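Local coordinates for protein similar to metal-dependent hydrolase (Staphylococcus aureus subsp. aureus Mu50, PDB 3ESH), which probably catalyses a metal-dependent hydrolysis, as a member of the metallo-beta-lactamase superfamily, at residues A[4-9]-A[192-197]; A[34-39]-A[252-257]; A[199-204]-A[246-251]. All blocks are in the same frame, centred on the assembly; numbering follows the deposited sequence.

Interaction 1: A[4-9]-A[192-197]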
loop_
_atom_site.group_PDB
_atom_site.type_symbol
_atom_site.label_atom_id
_atom_site.label_comp_id
_atom_site.label_asym_id
_atom_site.label_seq_id
_atom_site.Cartn_x
_atom_site.Cartn_y
_atom_site.Cartn_z
ATOM N N GLY A 4 -35.713 -1.981 -20.844
ATOM C CA GLY A 4 -35.668 -3.014 -21.865
ATOM C C GLY A 4 -36.596 -4.154 -21.485
ATOM O O GLY A 4 -37.779 -3.929 -21.212
ATOM N N ASP A 5 -36.064 -5.374 -21.442
ATOM C CA ASP A 5 -36.871 -6.539 -21.086
ATOM C C ASP A 5 -36.963 -6.705 -19.580
ATOM O O ASP A 5 -37.719 -7.549 -19.090
ATOM C CB ASP A 5 -36.276 -7.823 -21.678
ATOM C CG ASP A 5 -36.181 -7.784 -23.195
ATOM O OD1 ASP A 5 -37.135 -7.303 -23.848
ATOM O OD2 ASP A 5 -35.150 -8.245 -23.738
ATOM N N ILE A 6 -36.195 -5.905 -18.845
ATOM C CA ILE A 6 -36.182 -6.005 -17.391
ATOM C C ILE A 6 -37.220 -5.139 -16.684
ATOM O O ILE A 6 -37.387 -3.957 -16.995
ATOM C CB ILE A 6 -34.775 -5.665 -16.827
ATOM C CG1 ILE A 6 -33.724 -6.586 -17.467
ATOM C CG2 ILE A 6 -34.770 -5.816 -15.314
ATOM C CD1 ILE A 6 -32.308 -6.378 -16.968
ATOM N N SER A 7 -37.918 -5.741 -15.727
ATOM C CA SER A 7 -38.913 -5.021 -14.954
ATOM C C SER A 7 -38.303 -4.666 -13.581
ATOM O O SER A 7 -37.709 -5.513 -12.916
ATOM C CB SER A 7 -40.160 -5.886 -14.802
ATOM O OG SER A 7 -41.227 -5.140 -14.251
ATOM N N ILE A 8 -38.445 -3.413 -13.166
ATOM C CA ILE A 8 -37.883 -2.963 -11.896
ATOM C C ILE A 8 -38.954 -2.369 -10.983
ATOM O O ILE A 8 -39.741 -1.546 -11.425
ATOM C CB ILE A 8 -36.799 -1.883 -12.124
ATOM C CG1 ILE A 8 -35.641 -2.448 -12.954
ATOM C CG2 ILE A 8 -36.292 -1.376 -10.793
ATOM C CD1 ILE A 8 -34.832 -3.508 -12.246
ATOM N N HIS A 9 -38.975 -2.786 -9.718
ATOM C CA HIS A 9 -39.935 -2.277 -8.742
ATOM C C HIS A 9 -39.310 -2.172 -7.364
ATOM O O HIS A 9 -38.222 -2.686 -7.127
ATOM C CB HIS A 9 -41.157 -3.186 -8.630
ATOM C CG HIS A 9 -41.912 -3.348 -9.909
ATOM N ND1 HIS A 9 -41.732 -4.423 -10.750
ATOM C CD2 HIS A 9 -42.822 -2.546 -10.508
ATOM C CE1 HIS A 9 -42.499 -4.278 -11.816
ATOM N NE2 HIS A 9 -43.170 -3.148 -11.696
ATOM N N ILE A 192 -24.730 -1.279 -8.164
ATOM C CA ILE A 192 -25.246 -2.217 -9.159
ATOM C C ILE A 192 -25.845 -1.496 -10.366
ATOM O O ILE A 192 -26.524 -0.477 -10.224
ATOM C CB ILE A 192 -26.318 -3.135 -8.511
ATOM C CG1 ILE A 192 -25.701 -3.861 -7.307
ATOM C CG2 ILE A 192 -26.839 -4.132 -9.518
ATOM C CD1 ILE A 192 -26.704 -4.399 -6.299
ATOM N N THR A 193 -25.584 -2.019 -11.555
ATOM C CA THR A 193 -26.113 -1.433 -12.778
ATOM C C THR A 193 -26.984 -2.454 -13.506
ATOM O O THR A 193 -26.702 -3.654 -13.482
ATOM C CB THR A 193 -24.984 -0.977 -13.731
ATOM O OG1 THR A 193 -24.113 -2.076 -13.997
ATOM C CG2 THR A 193 -24.183 0.156 -13.117
ATOM N N ILE A 194 -28.039 -1.967 -14.151
ATOM C CA ILE A 194 -28.960 -2.815 -14.893
ATOM C C ILE A 194 -29.043 -2.314 -16.329
ATOM O O ILE A 194 -29.238 -1.125 -16.559
ATOM C CB ILE A 194 -30.361 -2.760 -14.268
ATOM C CG1 ILE A 194 -30.248 -2.884 -12.753
ATOM C CG2 ILE A 194 -31.217 -3.888 -14.800
ATOM C CD1 ILE A 194 -31.549 -2.708 -12.015
ATOM N N GLU A 195 -28.890 -3.216 -17.293
ATOM C CA GLU A 195 -28.960 -2.846 -18.707
ATOM C C GLU A 195 -29.701 -3.886 -19.533
ATOM O O GLU A 195 -29.386 -5.060 -19.473
ATOM C CB GLU A 195 -27.557 -2.657 -19.281
ATOM C CG GLU A 195 -26.857 -1.380 -18.838
ATOM C CD GLU A 195 -25.391 -1.314 -19.284
ATOM O OE1 GLU A 195 -24.512 -1.813 -18.536
ATOM O OE2 GLU A 195 -25.120 -0.776 -20.382
ATOM N N SER A 196 -30.701 -3.440 -20.286
ATOM C CA SER A 196 -31.495 -4.303 -21.161
ATOM C C SER A 196 -31.844 -3.437 -22.362
ATOM O O SER A 196 -32.258 -2.289 -22.191
ATOM C CB SER A 196 -32.770 -4.772 -20.456
ATOM O OG SER A 196 -33.399 -5.823 -21.184
ATOM N N GLN A 197 -31.690 -3.973 -23.571
ATOM C CA GLN A 197 -31.948 -3.184 -24.771
ATOM C C GLN A 197 -30.979 -2.009 -24.673
ATOM O O GLN A 197 -29.801 -2.198 -24.370
ATOM C CB GLN A 197 -33.383 -2.641 -24.794
ATOM C CG GLN A 197 -34.375 -3.476 -25.569
ATOM C CD GLN A 197 -34.456 -4.899 -25.070
ATOM O OE1 GLN A 197 -33.527 -5.691 -25.256
ATOM N NE2 GLN A 197 -35.566 -5.234 -24.428
#

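Interaction 2: A[34-39]-A[252-257]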
loop_
_atom_site.group_PDB
_atom_site.type_symbol
_atom_site.label_atom_id
_atom_site.label_comp_id
_atom_site.label_asym_id
_atom_site.label_seq_id
_atom_site.Cartn_x
_atom_site.Cartn_y
_atom_site.Cartn_z
ATOM N N LYS A 34 -33.056 22.231 3.621
ATOM C CA LYS A 34 -33.844 22.728 2.507
ATOM C C LYS A 34 -33.918 21.699 1.384
ATOM O O LYS A 34 -34.736 21.823 0.487
ATOM C CB LYS A 34 -33.243 24.031 1.978
ATOM C CG LYS A 34 -33.385 25.202 2.942
ATOM C CD LYS A 34 -32.713 26.473 2.446
ATOM C CE LYS A 34 -32.814 27.560 3.513
ATOM N NZ LYS A 34 -31.950 28.733 3.222
ATOM N N GLN A 35 -33.056 20.681 1.433
ATOM C CA GLN A 35 -33.047 19.633 0.406
ATOM C C GLN A 35 -33.731 18.339 0.887
ATOM O O GLN A 35 -34.177 17.526 0.074
ATOM C CB GLN A 35 -31.618 19.313 -0.017
ATOM C CG GLN A 35 -30.811 20.496 -0.514
ATOM C CD GLN A 35 -31.484 21.248 -1.657
ATOM O OE1 GLN A 35 -31.984 20.644 -2.619
ATOM N NE2 GLN A 35 -31.491 22.580 -1.560
ATOM N N TYR A 36 -33.814 18.156 2.203
ATOM C CA TYR A 36 -34.427 16.963 2.767
ATOM C C TYR A 36 -35.049 17.383 4.088
ATOM O O TYR A 36 -34.456 18.161 4.824
ATOM C CB TYR A 36 -33.367 15.876 3.010
ATOM C CG TYR A 36 -33.899 14.460 2.880
ATOM C CD1 TYR A 36 -33.893 13.816 1.655
ATOM C CD2 TYR A 36 -34.468 13.792 3.971
ATOM C CE1 TYR A 36 -34.436 12.542 1.506
ATOM C CE2 TYR A 36 -35.009 12.535 3.832
ATOM C CZ TYR A 36 -34.995 11.910 2.598
ATOM O OH TYR A 36 -35.539 10.656 2.443
ATOM N N ASN A 37 -36.227 16.862 4.411
ATOM C CA ASN A 37 -36.905 17.257 5.647
ATOM C C ASN A 37 -36.455 16.536 6.903
ATOM O O ASN A 37 -36.210 15.329 6.878
ATOM C CB ASN A 37 -38.424 17.083 5.497
ATOM C CG ASN A 37 -39.000 17.915 4.362
ATOM O OD1 ASN A 37 -38.798 17.611 3.178
ATOM N ND2 ASN A 37 -39.713 18.982 4.719
ATOM N N ALA A 38 -36.361 17.280 8.003
ATOM C CA ALA A 38 -35.973 16.724 9.301
ATOM C C ALA A 38 -37.056 17.066 10.319
ATOM O O ALA A 38 -37.835 17.995 10.102
ATOM C CB ALA A 38 -34.660 17.301 9.744
ATOM N N ASN A 39 -37.116 16.316 11.417
ATOM C CA ASN A 39 -38.117 16.587 12.447
ATOM C C ASN A 39 -37.517 17.332 13.631
ATOM O O ASN A 39 -36.377 17.796 13.573
ATOM C CB ASN A 39 -38.785 15.293 12.929
ATOM C CG ASN A 39 -37.817 14.346 13.615
ATOM O OD1 ASN A 39 -36.711 14.728 13.996
ATOM N ND2 ASN A 39 -38.238 13.105 13.788
ATOM N N ASP A 252 -34.437 7.079 -0.521
ATOM C CA ASP A 252 -35.148 8.335 -0.749
ATOM C C ASP A 252 -36.654 8.219 -0.473
ATOM O O ASP A 252 -37.349 7.433 -1.104
ATOM C CB ASP A 252 -34.875 8.842 -2.177
ATOM C CG ASP A 252 -35.104 10.338 -2.319
ATOM O OD1 ASP A 252 -34.287 11.011 -2.989
ATOM O OD2 ASP A 252 -36.107 10.837 -1.762
ATOM N N GLU A 253 -37.154 9.012 0.467
ATOM C CA GLU A 253 -38.571 8.964 0.817
ATOM C C GLU A 253 -39.526 9.450 -0.264
ATOM O O GLU A 253 -40.640 8.943 -0.371
ATOM C CB GLU A 253 -38.853 9.763 2.096
ATOM C CG GLU A 253 -38.578 11.263 1.987
ATOM C CD GLU A 253 -38.920 12.033 3.266
ATOM O OE1 GLU A 253 -38.323 13.123 3.479
ATOM O OE2 GLU A 253 -39.782 11.563 4.043
ATOM N N ASN A 254 -39.093 10.415 -1.067
ATOM C CA ASN A 254 -39.947 10.974 -2.105
ATOM C C ASN A 254 -39.904 10.205 -3.404
ATOM O O ASN A 254 -40.941 9.846 -3.959
ATOM C CB ASN A 254 -39.548 12.423 -2.401
ATOM C CG ASN A 254 -39.200 13.195 -1.153
ATOM O OD1 ASN A 254 -38.043 13.599 -0.952
ATOM N ND2 ASN A 254 -40.189 13.394 -0.290
ATOM N N TYR A 255 -38.688 9.961 -3.877
ATOM C CA TYR A 255 -38.473 9.307 -5.151
ATOM C C TYR A 255 -37.861 7.925 -5.102
ATOM O O TYR A 255 -37.085 7.599 -4.206
ATOM C CB TYR A 255 -37.588 10.205 -6.002
ATOM C CG TYR A 255 -37.957 11.656 -5.894
ATOM C CD1 TYR A 255 -39.147 12.126 -6.437
ATOM C CD2 TYR A 255 -37.145 12.553 -5.205
ATOM C CE1 TYR A 255 -39.529 13.460 -6.295
ATOM C CE2 TYR A 255 -37.512 13.889 -5.055
ATOM C CZ TYR A 255 -38.709 14.334 -5.601
ATOM O OH TYR A 255 -39.101 15.641 -5.443
ATOM N N PHE A 256 -38.214 7.128 -6.096
ATOM C CA PHE A 256 -37.705 5.780 -6.245
ATOM C C PHE A 256 -36.647 5.826 -7.335
ATOM O O PHE A 256 -35.673 5.088 -7.301
ATOM C CB PHE A 256 -38.829 4.845 -6.662
ATOM C CG PHE A 256 -38.365 3.630 -7.403
ATOM C CD1 PHE A 256 -37.549 2.687 -6.788
ATOM C CD2 PHE A 256 -38.755 3.420 -8.721
ATOM C CE1 PHE A 256 -37.128 1.554 -7.479
ATOM C CE2 PHE A 256 -38.335 2.284 -9.418
ATOM C CZ PHE A 256 -37.520 1.349 -8.793
ATOM N N ALA A 257 -36.850 6.693 -8.317
ATOM C CA ALA A 257 -35.888 6.827 -9.404
ATOM C C ALA A 257 -35.829 8.257 -9.916
ATOM O O ALA A 257 -36.682 9.083 -9.599
ATOM C CB ALA A 257 -36.245 5.886 -10.539
HETATM O O HOH W 1 -37.641 13.348 6.129
#

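Interaction 3: A[199-204]-A[246-251]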
loop_
_atom_site.group_PDB
_atom_site.type_symbol
_atom_site.label_atom_id
_atom_site.label_comp_id
_atom_site.label_asym_id
_atom_site.label_seq_id
_atom_site.Cartn_x
_atom_site.Cartn_y
_atom_site.Cartn_z
ATOM N N ASP A 199 -31.736 0.637 -22.682
ATOM C CA ASP A 199 -32.002 1.252 -21.387
ATOM C C ASP A 199 -30.970 0.922 -20.316
ATOM O O ASP A 199 -30.447 -0.194 -20.253
ATOM C CB ASP A 199 -33.390 0.854 -20.895
ATOM C CG ASP A 199 -34.464 1.115 -21.926
ATOM O OD1 ASP A 199 -34.376 2.148 -22.615
ATOM O OD2 ASP A 199 -35.400 0.294 -22.039
ATOM N N LYS A 200 -30.701 1.905 -19.463
ATOM C CA LYS A 200 -29.730 1.754 -18.401
ATOM C C LYS A 200 -30.249 2.295 -17.075
ATOM O O LYS A 200 -30.910 3.328 -17.030
ATOM C CB LYS A 200 -28.444 2.469 -18.801
ATOM C CG LYS A 200 -27.933 2.050 -20.178
ATOM C CD LYS A 200 -26.797 2.939 -20.647
ATOM C CE LYS A 200 -26.345 2.587 -22.052
ATOM N NZ LYS A 200 -25.845 1.185 -22.130
ATOM N N ALA A 201 -29.964 1.571 -15.998
ATOM C CA ALA A 201 -30.364 1.975 -14.666
ATOM C C ALA A 201 -29.222 1.662 -13.724
ATOM O O ALA A 201 -28.421 0.761 -13.988
ATOM C CB ALA A 201 -31.604 1.228 -14.237
ATOM N N VAL A 202 -29.139 2.409 -12.629
ATOM C CA VAL A 202 -28.090 2.178 -11.659
ATOM C C VAL A 202 -28.534 2.526 -10.251
ATOM O O VAL A 202 -29.308 3.454 -10.039
ATOM C CB VAL A 202 -26.821 2.993 -11.996
ATOM C CG1 VAL A 202 -27.111 4.480 -11.885
ATOM C CG2 VAL A 202 -25.678 2.585 -11.077
ATOM N N HIS A 203 -28.052 1.747 -9.293
ATOM C CA HIS A 203 -28.340 1.977 -7.894
ATOM C C HIS A 203 -26.977 2.103 -7.240
ATOM O O HIS A 203 -26.249 1.122 -7.130
ATOM C CB HIS A 203 -29.099 0.806 -7.274
ATOM C CG HIS A 203 -29.277 0.935 -5.794
ATOM N ND1 HIS A 203 -29.855 2.038 -5.211
ATOM C CD2 HIS A 203 -28.914 0.114 -4.781
ATOM C CE1 HIS A 203 -29.836 1.899 -3.895
ATOM N NE2 HIS A 203 -29.271 0.743 -3.613
HETATM N N MSE A 204 -26.632 3.312 -6.817
HETATM C CA MSE A 204 -25.342 3.554 -6.190
HETATM C C MSE A 204 -25.322 3.351 -4.674
HETATM O O MSE A 204 -24.423 3.834 -3.988
HETATM C CB MSE A 204 -24.844 4.948 -6.578
HETATM C CG MSE A 204 -24.240 4.920 -7.957
HETATM SE SE MSE A 204 -23.893 6.632 -8.654
HETATM C CE MSE A 204 -22.524 7.151 -7.442
ATOM N N TRP A 246 -30.978 5.756 -15.372
ATOM C CA TRP A 246 -32.037 5.995 -14.413
ATOM C C TRP A 246 -31.359 5.723 -13.081
ATOM O O TRP A 246 -30.697 4.697 -12.922
ATOM C CB TRP A 246 -33.179 4.998 -14.587
ATOM C CG TRP A 246 -34.227 5.426 -15.548
ATOM C CD1 TRP A 246 -34.323 5.087 -16.866
ATOM C CD2 TRP A 246 -35.333 6.279 -15.268
ATOM N NE1 TRP A 246 -35.428 5.676 -17.423
ATOM C CE2 TRP A 246 -36.066 6.417 -16.460
ATOM C CE3 TRP A 246 -35.774 6.945 -14.120
ATOM C CZ2 TRP A 246 -37.228 7.192 -16.541
ATOM C CZ3 TRP A 246 -36.929 7.717 -14.201
ATOM C CH2 TRP A 246 -37.640 7.833 -15.406
ATOM N N PHE A 247 -31.495 6.635 -12.129
ATOM C CA PHE A 247 -30.889 6.431 -10.826
ATOM C C PHE A 247 -31.951 5.866 -9.904
ATOM O O PHE A 247 -32.990 6.491 -9.693
ATOM C CB PHE A 247 -30.356 7.749 -10.275
ATOM C CG PHE A 247 -29.062 8.199 -10.906
ATOM C CD1 PHE A 247 -27.843 7.843 -10.350
ATOM C CD2 PHE A 247 -29.065 8.993 -12.049
ATOM C CE1 PHE A 247 -26.650 8.267 -10.908
ATOM C CE2 PHE A 247 -27.875 9.427 -12.622
ATOM C CZ PHE A 247 -26.665 9.064 -12.050
ATOM N N LEU A 248 -31.700 4.672 -9.377
ATOM C CA LEU A 248 -32.632 4.016 -8.465
ATOM C C LEU A 248 -32.215 4.283 -7.016
ATOM O O LEU A 248 -31.024 4.315 -6.696
ATOM C CB LEU A 248 -32.659 2.514 -8.724
ATOM C CG LEU A 248 -32.943 2.072 -10.164
ATOM C CD1 LEU A 248 -33.026 0.548 -10.244
ATOM C CD2 LEU A 248 -34.239 2.703 -10.635
ATOM N N PHE A 249 -33.198 4.469 -6.140
ATOM C CA PHE A 249 -32.932 4.746 -4.740
ATOM C C PHE A 249 -33.571 3.751 -3.799
ATOM O O PHE A 249 -34.614 3.176 -4.092
ATOM C CB PHE A 249 -33.388 6.157 -4.407
ATOM C CG PHE A 249 -32.599 7.212 -5.118
ATOM C CD1 PHE A 249 -31.341 7.597 -4.637
ATOM C CD2 PHE A 249 -33.071 7.768 -6.314
ATOM C CE1 PHE A 249 -30.565 8.516 -5.333
ATOM C CE2 PHE A 249 -32.305 8.686 -7.012
ATOM C CZ PHE A 249 -31.045 9.062 -6.526
ATOM N N TYR A 250 -32.922 3.557 -2.662
ATOM C CA TYR A 250 -33.364 2.615 -1.651
ATOM C C TYR A 250 -33.837 3.390 -0.435
ATOM O O TYR A 250 -34.767 2.971 0.243
ATOM C CB TYR A 250 -32.180 1.715 -1.271
ATOM C CG TYR A 250 -32.406 0.732 -0.135
ATOM C CD1 TYR A 250 -32.888 -0.554 -0.380
ATOM C CD2 TYR A 250 -32.068 1.066 1.176
ATOM C CE1 TYR A 250 -33.015 -1.488 0.656
ATOM C CE2 TYR A 250 -32.189 0.142 2.214
ATOM C CZ TYR A 250 -32.661 -1.133 1.945
ATOM O OH TYR A 250 -32.747 -2.045 2.970
ATOM N N HIS A 251 -33.181 4.526 -0.186
ATOM C CA HIS A 251 -33.465 5.385 0.967
ATOM C C HIS A 251 -34.260 6.664 0.726
ATOM O O HIS A 251 -34.684 7.302 1.695
ATOM C CB HIS A 251 -32.163 5.828 1.650
ATOM C CG HIS A 251 -31.501 4.768 2.468
ATOM N ND1 HIS A 251 -32.193 3.973 3.354
ATOM C CD2 HIS A 251 -30.201 4.416 2.580
ATOM C CE1 HIS A 251 -31.343 3.176 3.980
ATOM N NE2 HIS A 251 -30.127 3.427 3.527
#

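Interaction 1: A[4-9]-A[192-197]
Gly4 and Ser196 bring the two backbones together, CA to CA 4.4 Å, but the axes of strands 6-9 and 192-196 come no nearer than 8.5 Å, their N-to-C directions 143° apart, too far for backbone pairing. At the close end Gly4 has a positive phi and no side chain, which lets its CA lie 3.5 Å from Ser196 O in a CA-H...O contact. Ser196 supplies the hydrogen bond: with OG anti to its own backbone N (chi1 -168°), the hydroxyl oxygen accepts from Asp5 N at 2.7 Å. Serine suits this spot because its hydroxyl sits on a short arm that meets Asp5 N, while CB is slim enough to lie against Ile6 CG1 at 3.6 Å. At the exposed end the side chains of Asp5 and Gln197 cross at about a right angle, though their modelled spacing is doubtful.

Further in, the contact is purely aliphatic. Ile6 sets CD1 against Ile194 CG2 at 3.5 Å. The other branch of Ile194 meets Ile8 tip to tip, CD1 to CD1, at 3.4 Å, so one branched residue serves two partners. Glu195 points away and forms a salt bridge with Lys200. The three isoleucines also touch Ile53, and Ile6 and Ile194 reach Ile177; here the sheet holding strands 6-10 and 51-54 packs on that holding 177-181 and 190-196, in the alpha-beta/beta-alpha sandwich of the superfamily.

Interaction 2: A[34-39]-A[252-257]
Tyr36 and Glu253 meet tip to tip and bury most of the surface shared by the loop 34-39 and the segment 252-257. The phenol oxygen of Tyr36 accepts the backbone N-H of Glu253, OH to N 3.0 Å, in a fairly straight bond of 162°. It also bonds to Asn45 O in strand 43-47, so a tyrosine suits this buried position: its long flat ring carries a hydroxyl that serves two backbone groups. Glu253 CG sits between its own N and carbonyl carbon (chi1 64°), a crowded position that sets it 3.1 Å from Tyr36 OH. Beyond CG the chain is extended, and the carboxylate plane is only 19° from the ring plane, with OE1 3.4 Å from Tyr36 CE2.

The backbone that presents the Glu253 N-H is folded as an Asx turn: Asp252 OD2 accepts from Asn254 N at 3.1 Å, and only weakly from Tyr255 N. The other oxygen of Asp252, OD1, accepts from Thr211 N, so both ends of the carboxylate are engaged. From the turn the chain enters strand 255-259, where a classic beta bulge sets Phe256 and Ala257 together opposite Ile271. One water donates to both Asn37 O, at 2.6 Å, and Glu253 OE1, at 2.7 Å, so the carboxylate reaches the loop backbone through water, in addition to the direct bond from Glu253 N.

Interaction 3: A[199-204]-A[246-251]
Val202 and Leu248 share a nearly straight backbone hydrogen bond, Leu248 N to Val202 O at 2.8 Å, one of three that pair strands 199-203 and 246-248 in parallel register. Val202 N donates in turn to Trp246 O at 2.8 Å, and Trp246 N to Lys200 O at 2.9 Å. Past the last backbone bond a side chain takes over: His203, with CG anti to its backbone N (chi1 173°), donates from ND1 to Leu248 O at 3.0 Å. The carbonyl oxygen lies in the imidazole plane, whereas the nitrogen stands well above the plane of the carbonyl, 57° out of it. A histidine fits here because its ring donates in-plane while its CE1 packs on Tyr250 CB at 3.5 Å.

On one face of the sheet the small Ala201 meets the CB of Trp246 and the tip of Leu248. On the other, Val202 and Phe247 lie side by side, CG1 to CD1 3.8 Å. The SE of selenomethionine Met204 lies in the Phe247 ring plane at the edge, 3.9 Å from CE1, the two side chains side by side: a Met-aromatic contact. Apolar Val202, Met204 and Phe247 suit a face that packs under Met236, Phe240 and Ile241 of helix 226-242, which links the two strands as a beta-alpha-beta crossover; strand 190-196 flanks the pair beyond 199-203, and strand 255-259 beyond 246-248.

Interactions 1 and 3 have centres about 10 Å apart and share a hairpin: strands 190-196 and 199-203 are neighbours, and Gly4 N makes a probable hydrogen bond of 2.6 Å to Asp199 OD2. Interaction 3 is nested inside the loop closed by interaction 2, and Phe256 O lies 2.8 Å from Phe249 N, a probable hydrogen bond. Although the centres of interactions 1 and 2 are about 24 Å apart, Ile8 CG2 touches Phe256 CZ at 3.6 Å. Interaction 3 borders a possible metal site, where His110, His185 and Asp206 face one vacant point: the Tyr250 side chain lies near them without touching, bonding to Asp112 O and stacking on His113, both of the superfamily's HxHxDH motif.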